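Local atomic coordinates of hypothetical protein Ta0583 (Thermoplasma acidophilum, PDB entry 2FSJ), a protein that polymerizes into bundles of helical filaments in a nucleotide-dependent manner, most efficiently with ATP, as an archaeal relative of actin. Residues 63-71 against 148-156. Sequence-based numbering, arbitrary orientation.
Sequences IPVLSTDGG and VLTVTGPEG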
# COMPACT_ATOMS: atom_id res chain seq x y z
N ILE A 63 3.22 2.06 -23.68
CA ILE A 63 3.33 3.07 -22.61
C ILE A 63 2.19 4.04 -22.80
O ILE A 63 2.23 4.87 -23.71
CB ILE A 63 4.67 3.80 -22.68
CG1 ILE A 63 5.82 2.78 -22.49
CG2 ILE A 63 4.72 4.90 -21.61
CD1 ILE A 63 7.22 3.43 -22.45
N PRO A 64 1.15 3.94 -21.98
CA PRO A 64 0.02 4.87 -22.10
C PRO A 64 0.41 6.25 -21.57
O PRO A 64 1.17 6.36 -20.61
CB PRO A 64 -1.05 4.26 -21.22
CG PRO A 64 -0.33 3.42 -20.26
CD PRO A 64 0.95 2.98 -20.89
N VAL A 65 -0.12 7.27 -22.21
CA VAL A 65 -0.01 8.63 -21.72
C VAL A 65 -1.43 9.09 -21.38
O VAL A 65 -2.32 8.93 -22.21
CB VAL A 65 0.59 9.57 -22.78
CG1 VAL A 65 0.67 10.99 -22.24
CG2 VAL A 65 2.01 9.07 -23.20
N LEU A 66 -1.64 9.60 -20.18
CA LEU A 66 -2.94 10.03 -19.73
C LEU A 66 -2.98 11.52 -19.38
O LEU A 66 -1.95 12.14 -19.16
CB LEU A 66 -3.44 9.24 -18.50
CG LEU A 66 -3.55 7.72 -18.60
CD1 LEU A 66 -4.13 7.13 -17.28
CD2 LEU A 66 -4.32 7.19 -19.83
N SER A 67 -4.21 12.06 -19.35
CA SER A 67 -4.50 13.42 -18.89
C SER A 67 -5.85 13.44 -18.21
O SER A 67 -6.75 12.67 -18.59
CB SER A 67 -4.56 14.39 -20.08
OG SER A 67 -4.80 15.71 -19.64
N THR A 68 -5.99 14.27 -17.18
CA THR A 68 -7.31 14.50 -16.59
C THR A 68 -7.87 15.86 -16.97
O THR A 68 -8.93 16.19 -16.53
CB THR A 68 -7.27 14.42 -15.04
OG1 THR A 68 -6.38 15.44 -14.50
CG2 THR A 68 -6.69 13.09 -14.60
N ASP A 69 -7.14 16.63 -17.77
CA ASP A 69 -7.58 18.00 -18.14
C ASP A 69 -7.52 18.23 -19.64
O ASP A 69 -7.17 19.32 -20.10
CB ASP A 69 -6.78 19.06 -17.40
CG ASP A 69 -5.28 18.93 -17.58
OD1 ASP A 69 -4.82 18.23 -18.50
OD2 ASP A 69 -4.49 19.54 -16.83
N GLY A 70 -7.83 17.20 -20.39
CA GLY A 70 -7.90 17.26 -21.84
C GLY A 70 -6.59 17.62 -22.54
O GLY A 70 -6.61 18.27 -23.59
N GLY A 71 -5.45 17.19 -22.00
CA GLY A 71 -4.18 17.42 -22.65
C GLY A 71 -3.40 18.63 -22.21
O GLY A 71 -2.23 18.80 -22.60
N VAL A 148 -17.07 14.48 -11.45
CA VAL A 148 -16.88 13.79 -12.72
C VAL A 148 -15.40 13.83 -13.10
O VAL A 148 -14.81 14.88 -13.25
CB VAL A 148 -17.73 14.43 -13.81
CG1 VAL A 148 -17.40 13.92 -15.19
CG2 VAL A 148 -19.23 14.18 -13.49
N LEU A 149 -14.80 12.66 -13.21
CA LEU A 149 -13.43 12.56 -13.66
C LEU A 149 -13.37 12.14 -15.10
O LEU A 149 -13.97 11.13 -15.48
CB LEU A 149 -12.72 11.49 -12.85
CG LEU A 149 -12.80 11.54 -11.32
CD1 LEU A 149 -11.71 10.52 -10.82
CD2 LEU A 149 -12.59 12.92 -10.74
N THR A 150 -12.68 12.91 -15.90
CA THR A 150 -12.58 12.66 -17.33
C THR A 150 -11.13 12.40 -17.64
O THR A 150 -10.30 13.31 -17.49
CB THR A 150 -13.01 13.90 -18.07
OG1 THR A 150 -14.35 14.24 -17.65
CG2 THR A 150 -13.10 13.63 -19.53
N VAL A 151 -10.83 11.18 -18.08
CA VAL A 151 -9.45 10.79 -18.37
C VAL A 151 -9.29 10.60 -19.89
O VAL A 151 -10.06 9.87 -20.51
CB VAL A 151 -9.12 9.46 -17.67
CG1 VAL A 151 -7.64 9.10 -17.83
CG2 VAL A 151 -9.55 9.49 -16.22
N THR A 152 -8.28 11.27 -20.46
CA THR A 152 -7.87 11.08 -21.85
C THR A 152 -6.63 10.23 -21.97
O THR A 152 -5.67 10.38 -21.20
CB THR A 152 -7.64 12.44 -22.52
OG1 THR A 152 -8.80 13.26 -22.35
CG2 THR A 152 -7.45 12.30 -24.05
N GLY A 153 -6.62 9.33 -22.95
CA GLY A 153 -5.56 8.36 -23.10
C GLY A 153 -5.12 8.13 -24.55
O GLY A 153 -5.36 8.98 -25.41
N PRO A 154 -4.49 6.98 -24.79
CA PRO A 154 -4.00 6.63 -26.13
C PRO A 154 -5.06 6.84 -27.22
O PRO A 154 -6.22 6.52 -27.03
CB PRO A 154 -3.61 5.16 -25.98
CG PRO A 154 -3.15 5.07 -24.51
CD PRO A 154 -4.14 5.95 -23.79
N GLU A 155 -4.62 7.40 -28.34
CA GLU A 155 -5.46 7.66 -29.51
C GLU A 155 -6.51 8.71 -29.18
O GLU A 155 -7.56 8.80 -29.82
CB GLU A 155 -6.14 6.37 -29.97
N GLY A 156 -6.26 9.50 -28.13
CA GLY A 156 -7.26 10.44 -27.66
C GLY A 156 -8.57 9.90 -27.13
O GLY A 156 -9.50 10.67 -26.99
O HOH W 1 -10.97 14.98 -14.81
O HOH W 2 -9.02 14.56 -19.89
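Ser67 and Thr152 face each other as an antiparallel hydrogen-bonded pair, a single bridge in which Ser67 N donates to Thr152 O at 2.9 Å and Thr152 N returns a bond to Ser67 O at 2.8 Å, the second the straighter (162° at the hydrogen). CA-H...O contacts extend the bridge both ways, among them Gly153 CA to Val65 O (3.4 Å). Past Thr68 the backbones part and water takes over: one molecule accepts from Thr150 N and donates to Thr68 O, while another joins Gly70 N, Thr150 O and Thr152 OG1.

Leu66 divides its two methyls. With its CG anti to the carbonyl carbon (chi1 -57°), Leu66 sets CD1 against Val151 CG1 at 4.1 Å. Both side chains also touch Trp109 of helix 101-111. Leu66 CD2 lies 3.7 Å from Gly153 CA and also touches Pro154 CD. The Pro154 ring also sets CG against Pro64 CB at 4.0 Å. Replacing Pro154 with alanine removes CG and CD and is likely to leave a gap beside Pro64 CB and the CD2 methyl of Leu66. Ser67 OG accepts from the backbone N of Asp69, an ST turn, and from Gly71 N, and also bonds Thr73 O.

Thus the loop between strands 42-52 and 74-77 pairs with 147-152, the opposite outermost strand, linking both edges of the mixed sheet in this actin-like N-terminal domain.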